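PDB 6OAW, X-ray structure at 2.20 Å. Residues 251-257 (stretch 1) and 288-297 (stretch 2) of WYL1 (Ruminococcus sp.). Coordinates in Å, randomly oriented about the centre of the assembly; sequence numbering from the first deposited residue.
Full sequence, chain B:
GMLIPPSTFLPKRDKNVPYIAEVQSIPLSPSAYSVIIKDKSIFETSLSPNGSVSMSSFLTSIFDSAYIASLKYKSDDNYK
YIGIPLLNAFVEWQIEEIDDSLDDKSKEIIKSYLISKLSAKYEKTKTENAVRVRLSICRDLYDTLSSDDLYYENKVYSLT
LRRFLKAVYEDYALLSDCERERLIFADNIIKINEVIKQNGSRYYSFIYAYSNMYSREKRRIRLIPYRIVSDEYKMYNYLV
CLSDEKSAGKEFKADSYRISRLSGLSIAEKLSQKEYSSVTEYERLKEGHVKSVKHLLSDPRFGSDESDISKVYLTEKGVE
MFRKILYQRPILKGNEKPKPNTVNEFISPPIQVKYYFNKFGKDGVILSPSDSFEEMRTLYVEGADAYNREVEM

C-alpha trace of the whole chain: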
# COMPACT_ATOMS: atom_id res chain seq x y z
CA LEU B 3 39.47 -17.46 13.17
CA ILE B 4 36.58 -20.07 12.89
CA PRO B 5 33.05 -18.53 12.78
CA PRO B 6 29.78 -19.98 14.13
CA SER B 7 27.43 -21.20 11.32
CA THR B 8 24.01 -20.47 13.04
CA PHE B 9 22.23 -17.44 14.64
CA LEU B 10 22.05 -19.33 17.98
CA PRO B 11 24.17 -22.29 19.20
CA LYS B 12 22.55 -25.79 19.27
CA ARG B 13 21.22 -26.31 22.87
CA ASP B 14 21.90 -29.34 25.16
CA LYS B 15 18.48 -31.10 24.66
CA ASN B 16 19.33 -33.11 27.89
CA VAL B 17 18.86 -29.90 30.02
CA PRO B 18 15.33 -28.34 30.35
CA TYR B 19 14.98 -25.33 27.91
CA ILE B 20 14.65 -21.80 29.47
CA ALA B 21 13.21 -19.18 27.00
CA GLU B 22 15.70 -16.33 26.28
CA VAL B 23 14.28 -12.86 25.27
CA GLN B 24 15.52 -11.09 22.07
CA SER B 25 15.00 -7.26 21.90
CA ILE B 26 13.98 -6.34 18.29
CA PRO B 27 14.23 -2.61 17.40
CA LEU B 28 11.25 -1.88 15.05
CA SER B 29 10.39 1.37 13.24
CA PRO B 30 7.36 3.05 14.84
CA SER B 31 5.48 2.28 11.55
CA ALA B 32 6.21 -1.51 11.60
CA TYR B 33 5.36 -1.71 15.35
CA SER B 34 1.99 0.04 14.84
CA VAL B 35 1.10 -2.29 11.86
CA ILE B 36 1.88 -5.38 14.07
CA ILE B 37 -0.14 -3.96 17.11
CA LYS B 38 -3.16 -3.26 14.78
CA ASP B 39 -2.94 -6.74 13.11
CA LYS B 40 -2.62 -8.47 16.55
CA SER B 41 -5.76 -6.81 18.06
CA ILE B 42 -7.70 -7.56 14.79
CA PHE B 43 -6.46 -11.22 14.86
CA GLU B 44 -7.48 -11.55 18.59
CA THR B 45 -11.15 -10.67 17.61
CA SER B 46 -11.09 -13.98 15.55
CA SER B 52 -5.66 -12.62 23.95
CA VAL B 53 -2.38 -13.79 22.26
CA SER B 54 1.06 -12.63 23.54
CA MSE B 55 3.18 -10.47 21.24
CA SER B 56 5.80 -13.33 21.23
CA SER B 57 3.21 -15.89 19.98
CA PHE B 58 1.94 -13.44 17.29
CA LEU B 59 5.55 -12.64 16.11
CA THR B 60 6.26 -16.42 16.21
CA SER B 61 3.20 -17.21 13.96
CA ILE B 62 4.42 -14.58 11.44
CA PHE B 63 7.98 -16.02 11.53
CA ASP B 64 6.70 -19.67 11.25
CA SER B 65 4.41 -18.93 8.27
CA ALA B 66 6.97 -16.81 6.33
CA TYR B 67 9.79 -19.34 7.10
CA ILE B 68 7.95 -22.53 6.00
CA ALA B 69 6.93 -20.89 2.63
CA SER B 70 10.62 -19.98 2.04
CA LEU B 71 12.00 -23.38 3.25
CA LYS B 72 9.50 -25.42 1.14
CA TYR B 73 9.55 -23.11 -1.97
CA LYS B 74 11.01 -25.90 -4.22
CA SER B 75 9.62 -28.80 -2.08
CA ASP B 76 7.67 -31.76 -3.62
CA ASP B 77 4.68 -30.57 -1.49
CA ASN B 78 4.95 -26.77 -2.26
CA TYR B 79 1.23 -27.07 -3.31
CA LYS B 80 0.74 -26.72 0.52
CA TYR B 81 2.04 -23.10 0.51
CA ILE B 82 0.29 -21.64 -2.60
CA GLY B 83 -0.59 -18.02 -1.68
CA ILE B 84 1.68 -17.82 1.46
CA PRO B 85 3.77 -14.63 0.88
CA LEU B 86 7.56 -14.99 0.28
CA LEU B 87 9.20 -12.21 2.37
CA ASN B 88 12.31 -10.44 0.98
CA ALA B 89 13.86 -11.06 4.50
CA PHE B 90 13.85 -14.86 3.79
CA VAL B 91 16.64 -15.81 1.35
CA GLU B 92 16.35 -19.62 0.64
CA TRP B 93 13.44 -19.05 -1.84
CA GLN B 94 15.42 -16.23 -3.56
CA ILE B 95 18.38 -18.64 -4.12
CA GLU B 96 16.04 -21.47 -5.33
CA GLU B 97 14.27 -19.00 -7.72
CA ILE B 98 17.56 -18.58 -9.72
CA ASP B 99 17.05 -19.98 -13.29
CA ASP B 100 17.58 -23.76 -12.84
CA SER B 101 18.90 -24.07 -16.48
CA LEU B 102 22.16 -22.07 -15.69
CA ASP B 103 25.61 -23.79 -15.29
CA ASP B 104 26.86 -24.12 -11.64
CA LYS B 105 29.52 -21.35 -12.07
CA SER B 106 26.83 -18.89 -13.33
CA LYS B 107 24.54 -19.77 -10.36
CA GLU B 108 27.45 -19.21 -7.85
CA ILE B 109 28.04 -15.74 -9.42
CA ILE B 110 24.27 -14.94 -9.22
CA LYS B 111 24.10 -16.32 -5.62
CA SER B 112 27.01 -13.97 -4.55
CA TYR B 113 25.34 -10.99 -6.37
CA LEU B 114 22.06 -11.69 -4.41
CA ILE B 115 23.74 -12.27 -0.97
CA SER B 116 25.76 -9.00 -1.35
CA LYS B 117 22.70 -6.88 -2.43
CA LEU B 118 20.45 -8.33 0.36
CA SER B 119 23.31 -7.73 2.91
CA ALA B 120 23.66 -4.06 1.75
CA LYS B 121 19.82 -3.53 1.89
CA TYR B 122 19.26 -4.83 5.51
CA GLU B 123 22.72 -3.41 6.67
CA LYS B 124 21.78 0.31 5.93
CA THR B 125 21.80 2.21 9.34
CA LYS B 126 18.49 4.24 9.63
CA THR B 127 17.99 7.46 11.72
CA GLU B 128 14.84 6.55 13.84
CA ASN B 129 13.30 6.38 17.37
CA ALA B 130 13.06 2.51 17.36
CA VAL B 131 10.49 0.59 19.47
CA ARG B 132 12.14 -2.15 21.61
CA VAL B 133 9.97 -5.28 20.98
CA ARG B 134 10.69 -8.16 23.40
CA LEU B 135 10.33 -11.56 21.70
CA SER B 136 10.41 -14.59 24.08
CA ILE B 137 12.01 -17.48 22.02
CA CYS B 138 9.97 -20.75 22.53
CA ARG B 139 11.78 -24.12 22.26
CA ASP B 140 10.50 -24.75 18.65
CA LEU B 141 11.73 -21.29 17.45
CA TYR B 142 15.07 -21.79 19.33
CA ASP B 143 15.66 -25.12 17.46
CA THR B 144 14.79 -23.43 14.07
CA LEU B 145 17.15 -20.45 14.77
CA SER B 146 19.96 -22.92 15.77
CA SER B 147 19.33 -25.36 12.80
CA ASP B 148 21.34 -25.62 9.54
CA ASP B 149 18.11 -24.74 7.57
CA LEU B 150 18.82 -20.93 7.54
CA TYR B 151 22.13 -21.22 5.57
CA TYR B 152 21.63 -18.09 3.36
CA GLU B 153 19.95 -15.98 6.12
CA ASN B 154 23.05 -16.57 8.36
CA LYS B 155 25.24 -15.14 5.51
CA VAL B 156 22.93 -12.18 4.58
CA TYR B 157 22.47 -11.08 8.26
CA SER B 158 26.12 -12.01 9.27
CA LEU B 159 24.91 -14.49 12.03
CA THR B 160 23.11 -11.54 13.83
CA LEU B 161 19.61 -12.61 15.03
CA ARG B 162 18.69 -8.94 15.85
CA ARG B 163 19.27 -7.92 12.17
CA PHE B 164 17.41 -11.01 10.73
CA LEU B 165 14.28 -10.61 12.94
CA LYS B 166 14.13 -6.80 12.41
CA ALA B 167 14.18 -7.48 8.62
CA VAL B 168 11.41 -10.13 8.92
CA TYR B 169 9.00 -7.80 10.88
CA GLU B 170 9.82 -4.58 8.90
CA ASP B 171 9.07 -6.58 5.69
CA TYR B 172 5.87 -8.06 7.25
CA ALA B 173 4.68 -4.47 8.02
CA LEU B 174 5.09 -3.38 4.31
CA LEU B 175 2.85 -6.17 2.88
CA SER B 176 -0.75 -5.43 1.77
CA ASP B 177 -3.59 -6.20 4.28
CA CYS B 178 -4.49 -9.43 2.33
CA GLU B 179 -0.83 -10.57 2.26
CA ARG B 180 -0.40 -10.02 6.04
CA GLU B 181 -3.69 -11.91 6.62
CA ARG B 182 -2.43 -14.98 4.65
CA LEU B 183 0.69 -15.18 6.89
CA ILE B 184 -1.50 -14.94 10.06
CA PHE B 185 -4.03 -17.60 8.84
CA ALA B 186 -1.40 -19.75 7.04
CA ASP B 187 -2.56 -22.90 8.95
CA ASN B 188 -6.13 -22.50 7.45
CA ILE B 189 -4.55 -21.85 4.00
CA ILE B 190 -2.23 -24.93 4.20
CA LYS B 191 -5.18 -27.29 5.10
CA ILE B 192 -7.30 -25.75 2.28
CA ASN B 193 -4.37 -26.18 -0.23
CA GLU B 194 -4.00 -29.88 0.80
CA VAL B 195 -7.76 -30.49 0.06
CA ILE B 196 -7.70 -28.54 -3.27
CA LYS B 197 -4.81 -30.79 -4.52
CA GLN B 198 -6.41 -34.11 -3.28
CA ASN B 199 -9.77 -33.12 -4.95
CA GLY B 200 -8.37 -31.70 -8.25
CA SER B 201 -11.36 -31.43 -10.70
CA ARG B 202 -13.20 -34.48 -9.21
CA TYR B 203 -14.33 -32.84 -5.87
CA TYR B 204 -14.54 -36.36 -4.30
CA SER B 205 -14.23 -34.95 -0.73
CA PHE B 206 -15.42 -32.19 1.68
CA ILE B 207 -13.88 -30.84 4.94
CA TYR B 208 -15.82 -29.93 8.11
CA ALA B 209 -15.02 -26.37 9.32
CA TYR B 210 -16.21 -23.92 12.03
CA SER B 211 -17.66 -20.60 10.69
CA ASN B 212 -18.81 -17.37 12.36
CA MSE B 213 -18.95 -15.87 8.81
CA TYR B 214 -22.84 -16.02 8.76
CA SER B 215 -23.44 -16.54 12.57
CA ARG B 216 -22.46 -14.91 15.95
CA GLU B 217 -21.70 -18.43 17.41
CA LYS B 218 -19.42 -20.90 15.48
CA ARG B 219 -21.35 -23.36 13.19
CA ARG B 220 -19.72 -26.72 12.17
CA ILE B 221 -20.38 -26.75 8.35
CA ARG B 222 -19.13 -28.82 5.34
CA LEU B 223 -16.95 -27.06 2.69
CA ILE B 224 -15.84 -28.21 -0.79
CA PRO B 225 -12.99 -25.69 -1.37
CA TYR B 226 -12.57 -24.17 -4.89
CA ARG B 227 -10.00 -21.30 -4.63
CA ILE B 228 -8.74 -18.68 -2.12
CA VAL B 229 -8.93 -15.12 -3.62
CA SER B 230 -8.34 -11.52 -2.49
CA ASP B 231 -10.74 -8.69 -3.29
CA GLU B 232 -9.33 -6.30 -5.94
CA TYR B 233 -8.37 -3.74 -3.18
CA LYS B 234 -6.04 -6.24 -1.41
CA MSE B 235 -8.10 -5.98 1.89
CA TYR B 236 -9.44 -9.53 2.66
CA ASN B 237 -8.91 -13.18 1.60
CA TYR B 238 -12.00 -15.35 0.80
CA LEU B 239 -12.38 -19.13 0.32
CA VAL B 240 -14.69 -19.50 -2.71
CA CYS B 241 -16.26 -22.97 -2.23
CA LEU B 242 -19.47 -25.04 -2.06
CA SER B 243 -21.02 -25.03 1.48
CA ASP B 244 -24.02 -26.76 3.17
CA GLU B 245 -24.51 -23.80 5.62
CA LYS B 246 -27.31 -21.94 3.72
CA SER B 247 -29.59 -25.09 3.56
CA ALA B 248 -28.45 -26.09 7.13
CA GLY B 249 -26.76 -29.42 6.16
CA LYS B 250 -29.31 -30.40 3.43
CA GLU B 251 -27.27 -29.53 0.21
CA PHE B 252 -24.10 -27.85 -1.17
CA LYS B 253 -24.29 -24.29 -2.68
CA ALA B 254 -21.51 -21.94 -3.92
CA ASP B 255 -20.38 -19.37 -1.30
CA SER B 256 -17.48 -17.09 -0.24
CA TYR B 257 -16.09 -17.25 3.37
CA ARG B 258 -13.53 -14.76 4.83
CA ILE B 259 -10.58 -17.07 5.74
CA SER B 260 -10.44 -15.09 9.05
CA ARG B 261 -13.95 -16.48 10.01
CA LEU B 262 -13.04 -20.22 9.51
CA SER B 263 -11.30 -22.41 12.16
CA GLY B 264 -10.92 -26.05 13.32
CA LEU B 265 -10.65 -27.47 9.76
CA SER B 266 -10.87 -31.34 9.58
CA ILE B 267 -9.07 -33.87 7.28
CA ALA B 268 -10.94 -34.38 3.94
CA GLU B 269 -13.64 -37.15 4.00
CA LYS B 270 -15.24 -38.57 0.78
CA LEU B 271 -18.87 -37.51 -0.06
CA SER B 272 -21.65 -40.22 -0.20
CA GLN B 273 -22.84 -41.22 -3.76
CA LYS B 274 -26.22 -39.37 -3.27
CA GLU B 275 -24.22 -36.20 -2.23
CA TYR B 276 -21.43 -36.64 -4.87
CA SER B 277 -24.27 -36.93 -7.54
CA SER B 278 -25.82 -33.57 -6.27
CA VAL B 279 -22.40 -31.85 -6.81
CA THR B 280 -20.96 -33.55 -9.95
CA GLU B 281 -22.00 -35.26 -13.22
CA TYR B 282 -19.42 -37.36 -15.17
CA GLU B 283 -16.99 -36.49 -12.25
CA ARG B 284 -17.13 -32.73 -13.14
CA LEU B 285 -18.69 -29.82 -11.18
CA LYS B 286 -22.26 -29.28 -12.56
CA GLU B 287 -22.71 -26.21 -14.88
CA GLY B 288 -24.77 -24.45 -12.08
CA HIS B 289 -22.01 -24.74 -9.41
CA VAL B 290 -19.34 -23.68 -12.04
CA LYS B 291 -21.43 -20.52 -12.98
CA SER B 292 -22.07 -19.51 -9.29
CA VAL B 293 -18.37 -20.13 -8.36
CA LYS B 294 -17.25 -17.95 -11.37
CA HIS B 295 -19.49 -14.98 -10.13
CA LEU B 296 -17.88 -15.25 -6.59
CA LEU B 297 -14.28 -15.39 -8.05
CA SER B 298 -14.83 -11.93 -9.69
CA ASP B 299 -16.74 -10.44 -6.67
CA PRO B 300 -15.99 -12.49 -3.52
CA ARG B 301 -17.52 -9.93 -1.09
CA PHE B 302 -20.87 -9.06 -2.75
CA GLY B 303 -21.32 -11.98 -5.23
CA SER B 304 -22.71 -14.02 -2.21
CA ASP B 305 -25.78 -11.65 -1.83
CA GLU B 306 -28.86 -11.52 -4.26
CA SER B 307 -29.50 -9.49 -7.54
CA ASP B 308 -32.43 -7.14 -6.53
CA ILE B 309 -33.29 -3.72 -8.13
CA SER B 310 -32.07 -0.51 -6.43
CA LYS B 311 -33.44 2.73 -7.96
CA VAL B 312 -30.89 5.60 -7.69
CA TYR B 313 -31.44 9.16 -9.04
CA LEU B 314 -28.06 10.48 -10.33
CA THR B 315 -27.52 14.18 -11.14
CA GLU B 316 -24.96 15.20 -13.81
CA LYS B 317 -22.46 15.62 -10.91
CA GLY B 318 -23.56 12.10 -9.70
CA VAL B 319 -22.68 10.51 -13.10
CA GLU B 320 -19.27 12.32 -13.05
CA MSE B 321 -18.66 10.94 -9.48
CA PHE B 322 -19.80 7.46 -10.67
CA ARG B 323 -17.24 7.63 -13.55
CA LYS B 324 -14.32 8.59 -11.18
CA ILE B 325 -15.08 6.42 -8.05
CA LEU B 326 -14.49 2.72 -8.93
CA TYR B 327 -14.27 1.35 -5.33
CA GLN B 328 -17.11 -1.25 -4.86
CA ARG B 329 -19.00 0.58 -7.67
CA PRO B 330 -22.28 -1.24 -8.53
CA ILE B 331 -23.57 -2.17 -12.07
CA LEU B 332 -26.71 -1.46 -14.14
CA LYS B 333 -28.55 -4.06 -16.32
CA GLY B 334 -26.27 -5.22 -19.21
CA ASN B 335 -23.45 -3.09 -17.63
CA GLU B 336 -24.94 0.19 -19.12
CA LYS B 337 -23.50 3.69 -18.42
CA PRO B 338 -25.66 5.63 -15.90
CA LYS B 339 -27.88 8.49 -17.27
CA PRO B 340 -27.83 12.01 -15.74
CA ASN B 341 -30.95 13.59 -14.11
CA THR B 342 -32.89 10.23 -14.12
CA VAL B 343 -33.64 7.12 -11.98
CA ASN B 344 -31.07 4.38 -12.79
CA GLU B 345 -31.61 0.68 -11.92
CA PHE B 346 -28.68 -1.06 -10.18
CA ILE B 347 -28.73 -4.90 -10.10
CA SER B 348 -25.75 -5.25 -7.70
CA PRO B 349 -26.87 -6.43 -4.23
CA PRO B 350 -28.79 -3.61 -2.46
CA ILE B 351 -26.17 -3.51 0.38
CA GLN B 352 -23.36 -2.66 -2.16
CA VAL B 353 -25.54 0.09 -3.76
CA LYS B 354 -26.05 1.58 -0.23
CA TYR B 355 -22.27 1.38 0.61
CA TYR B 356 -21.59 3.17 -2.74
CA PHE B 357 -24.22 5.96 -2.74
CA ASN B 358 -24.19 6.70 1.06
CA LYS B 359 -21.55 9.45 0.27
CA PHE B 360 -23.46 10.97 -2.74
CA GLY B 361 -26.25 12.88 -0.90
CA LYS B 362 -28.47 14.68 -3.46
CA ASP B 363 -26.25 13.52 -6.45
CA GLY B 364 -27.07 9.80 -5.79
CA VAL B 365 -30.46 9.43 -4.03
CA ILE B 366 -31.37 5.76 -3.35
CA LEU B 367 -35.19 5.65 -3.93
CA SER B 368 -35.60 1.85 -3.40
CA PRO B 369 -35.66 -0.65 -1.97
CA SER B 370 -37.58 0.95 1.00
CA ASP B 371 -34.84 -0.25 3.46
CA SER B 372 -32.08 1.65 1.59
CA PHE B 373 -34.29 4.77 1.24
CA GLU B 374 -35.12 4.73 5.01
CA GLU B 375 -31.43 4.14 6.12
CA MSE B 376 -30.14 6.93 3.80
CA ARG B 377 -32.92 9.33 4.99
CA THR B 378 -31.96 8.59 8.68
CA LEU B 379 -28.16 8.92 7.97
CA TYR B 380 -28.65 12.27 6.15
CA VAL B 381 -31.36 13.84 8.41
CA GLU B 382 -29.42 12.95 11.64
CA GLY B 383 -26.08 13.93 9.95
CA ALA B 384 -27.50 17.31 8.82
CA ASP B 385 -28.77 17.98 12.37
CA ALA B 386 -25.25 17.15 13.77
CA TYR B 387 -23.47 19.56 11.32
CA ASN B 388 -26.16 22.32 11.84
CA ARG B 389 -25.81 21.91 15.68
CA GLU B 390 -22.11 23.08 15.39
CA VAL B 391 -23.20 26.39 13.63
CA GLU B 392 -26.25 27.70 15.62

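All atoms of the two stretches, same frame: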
# COMPACT_ATOMS: atom_id res chain seq x y z
N GLU B 251 -27.89 -29.49 1.57
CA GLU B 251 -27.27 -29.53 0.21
C GLU B 251 -26.18 -28.47 0.07
O GLU B 251 -26.19 -27.46 0.82
CB GLU B 251 -28.30 -29.32 -0.90
CG GLU B 251 -28.91 -27.92 -0.91
CD GLU B 251 -29.94 -27.65 -2.00
OE1 GLU B 251 -30.13 -28.51 -2.86
OE2 GLU B 251 -30.54 -26.56 -1.99
N PHE B 252 -25.29 -28.68 -0.90
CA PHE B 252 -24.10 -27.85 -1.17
C PHE B 252 -24.46 -26.74 -2.15
O PHE B 252 -25.01 -27.07 -3.19
CB PHE B 252 -22.96 -28.75 -1.65
CG PHE B 252 -22.33 -29.53 -0.53
CD1 PHE B 252 -21.38 -28.94 0.29
CD2 PHE B 252 -22.75 -30.82 -0.25
CE1 PHE B 252 -20.83 -29.65 1.35
CE2 PHE B 252 -22.19 -31.53 0.80
CZ PHE B 252 -21.24 -30.94 1.60
N LYS B 253 -24.13 -25.49 -1.81
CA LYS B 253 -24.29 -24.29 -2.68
C LYS B 253 -22.99 -23.47 -2.65
O LYS B 253 -22.32 -23.40 -1.60
CB LYS B 253 -25.47 -23.42 -2.24
N ALA B 254 -22.66 -22.85 -3.78
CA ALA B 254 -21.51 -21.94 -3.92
C ALA B 254 -21.60 -20.85 -2.85
O ALA B 254 -22.71 -20.35 -2.58
CB ALA B 254 -21.50 -21.33 -5.30
N ASP B 255 -20.46 -20.49 -2.26
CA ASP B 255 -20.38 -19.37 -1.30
C ASP B 255 -18.94 -18.86 -1.23
O ASP B 255 -18.03 -19.49 -1.86
CB ASP B 255 -20.92 -19.80 0.07
CG ASP B 255 -21.67 -18.71 0.79
OD1 ASP B 255 -21.28 -17.52 0.66
OD2 ASP B 255 -22.65 -19.04 1.49
N SER B 256 -18.78 -17.75 -0.51
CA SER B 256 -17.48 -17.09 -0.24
C SER B 256 -17.35 -16.77 1.25
O SER B 256 -18.09 -15.86 1.74
CB SER B 256 -17.37 -15.87 -1.13
OG SER B 256 -16.14 -15.17 -0.92
N TYR B 257 -16.40 -17.43 1.94
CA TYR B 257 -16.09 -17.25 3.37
C TYR B 257 -14.78 -16.47 3.55
O TYR B 257 -13.75 -16.91 3.01
CB TYR B 257 -15.96 -18.61 4.07
CG TYR B 257 -17.25 -19.35 4.22
CD1 TYR B 257 -17.76 -20.11 3.18
CD2 TYR B 257 -18.02 -19.22 5.37
CE1 TYR B 257 -18.97 -20.79 3.31
CE2 TYR B 257 -19.22 -19.88 5.52
CZ TYR B 257 -19.70 -20.66 4.48
OH TYR B 257 -20.89 -21.28 4.62
N GLY B 288 -24.15 -25.40 -13.04
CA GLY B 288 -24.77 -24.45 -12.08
C GLY B 288 -23.79 -24.02 -11.00
O GLY B 288 -23.70 -22.81 -10.74
N HIS B 289 -23.09 -24.98 -10.40
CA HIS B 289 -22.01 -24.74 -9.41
C HIS B 289 -20.86 -23.97 -10.08
O HIS B 289 -20.41 -22.96 -9.48
CB HIS B 289 -21.52 -26.05 -8.78
CG HIS B 289 -22.51 -26.69 -7.86
ND1 HIS B 289 -22.72 -28.05 -7.85
CD2 HIS B 289 -23.33 -26.17 -6.93
CE1 HIS B 289 -23.64 -28.35 -6.95
NE2 HIS B 289 -24.03 -27.21 -6.37
N VAL B 290 -20.43 -24.38 -11.28
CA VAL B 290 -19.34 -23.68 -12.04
C VAL B 290 -19.71 -22.19 -12.19
O VAL B 290 -18.83 -21.34 -11.87
CB VAL B 290 -19.05 -24.34 -13.41
CG1 VAL B 290 -18.14 -23.47 -14.28
CG2 VAL B 290 -18.46 -25.74 -13.25
N LYS B 291 -20.95 -21.90 -12.65
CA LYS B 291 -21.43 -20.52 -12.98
C LYS B 291 -21.41 -19.66 -11.70
O LYS B 291 -20.86 -18.51 -11.73
CB LYS B 291 -22.81 -20.59 -13.65
N SER B 292 -21.95 -20.19 -10.60
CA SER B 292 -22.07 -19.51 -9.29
C SER B 292 -20.67 -19.25 -8.73
O SER B 292 -20.43 -18.14 -8.26
CB SER B 292 -22.90 -20.30 -8.34
OG SER B 292 -24.25 -20.24 -8.76
N VAL B 293 -19.79 -20.25 -8.81
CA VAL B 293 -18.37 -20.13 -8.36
C VAL B 293 -17.69 -19.01 -9.15
O VAL B 293 -17.09 -18.12 -8.52
CB VAL B 293 -17.64 -21.48 -8.48
CG1 VAL B 293 -16.13 -21.32 -8.58
CG2 VAL B 293 -18.03 -22.39 -7.33
N LYS B 294 -17.86 -18.99 -10.47
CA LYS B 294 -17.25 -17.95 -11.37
C LYS B 294 -17.68 -16.54 -10.92
O LYS B 294 -16.83 -15.68 -10.91
CB LYS B 294 -17.61 -18.22 -12.83
N HIS B 295 -18.96 -16.29 -10.62
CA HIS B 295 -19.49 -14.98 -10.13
C HIS B 295 -18.74 -14.59 -8.84
O HIS B 295 -18.25 -13.45 -8.78
CB HIS B 295 -21.03 -15.04 -10.02
CG HIS B 295 -21.71 -13.81 -9.50
ND1 HIS B 295 -21.29 -12.52 -9.82
CD2 HIS B 295 -22.79 -13.67 -8.70
CE1 HIS B 295 -22.09 -11.65 -9.22
NE2 HIS B 295 -23.03 -12.33 -8.53
N LEU B 296 -18.56 -15.51 -7.89
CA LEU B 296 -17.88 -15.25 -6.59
C LEU B 296 -16.37 -15.00 -6.78
O LEU B 296 -15.83 -14.17 -5.99
CB LEU B 296 -18.14 -16.43 -5.66
CG LEU B 296 -19.61 -16.56 -5.27
CD1 LEU B 296 -19.85 -17.86 -4.53
CD2 LEU B 296 -20.04 -15.38 -4.41
N LEU B 297 -15.72 -15.65 -7.75
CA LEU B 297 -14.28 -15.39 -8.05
C LEU B 297 -14.10 -13.91 -8.42
O LEU B 297 -13.08 -13.34 -8.03
CB LEU B 297 -13.78 -16.27 -9.20
CG LEU B 297 -13.66 -17.78 -8.94
CD1 LEU B 297 -12.98 -18.45 -10.14
CD2 LEU B 297 -12.91 -18.08 -7.64

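How does the first stretch approach the helix before its strand begins? Glu 251 lies beyond reach, and the contact starts at Phe 252, through its backbone. The ring of His 289 extends from the helix so that NE2 comes within 3.3 Å of Phe 252 O, and NE2 donates a weak hydrogen bond to it, with an N-H...acceptor angle of 143°. The CA-to-CB bond of His 289 points sideways, but with chi1 in the m rotamer the end of the ring comes nearer to the first stretch. Its other nitrogen, ND1, is hydrogen-bonded elsewhere in the structure, so both ring nitrogens have partners. The Phe 252 side chain takes no part in this bond; its end leads away from the helix and is buried.

Which residue brings the strand and helix closest together? After Lys 253, whose CB points away from the helix, Ala 254 turns its methyl toward it. Its CA lies 5.7 Å from the CA of Val 293, and its CB is 3.5 Å from Ser 292 CB, 3.9 Å from Leu 296 CD1 and 4.2 Å from Val 293 CG2. A single methyl suits this place, because the helix backbone itself is near: Ala 254 CB is 4.1 Å from Val 293 N. Ser 292 is likewise small, and its hydroxyl stays with its own helix, where OG donates a weak hydrogen bond to Gly 288 O at 3.3 Å.

What does the helix offer where the strand turns its next side chain away? Asp 255 points its CA-to-CB bond away, leaving its backbone to meet Leu 296, whose CD1 is 3.5 Å from Asp 255 N and 3.9 Å from Ala 254 C. Leucine suits the site because CD1 covers both the backbone and the alanine methyl, while CD2 lies nearest Ser 256 CB. The Asp 255 carboxylate is engaged locally: OD1 accepts a hydrogen bond from Ser 256 N at 2.8 Å.

How does the contact end? Ser 256 points toward the helix again, as strand alternation predicts, and its CB lies 4.3 Å from Leu 296 CD2. Its OG is hydrogen-bonded elsewhere in the structure, which satisfies the polar group of this buried residue. Tyr 257 is out of reach. The two N-to-C directions differ by only 19°, so the two segments run nearly parallel, and the contacts move from His 289 at Phe 252, through Ser 292, Val 293 and Leu 296 at Ala 254, to Leu 296 at Asp 255 and Ser 256. The contact is modest, burying 282 Å² in total, and apart from one weak hydrogen bond it rests on apolar packing around Ala 254 and Leu 296.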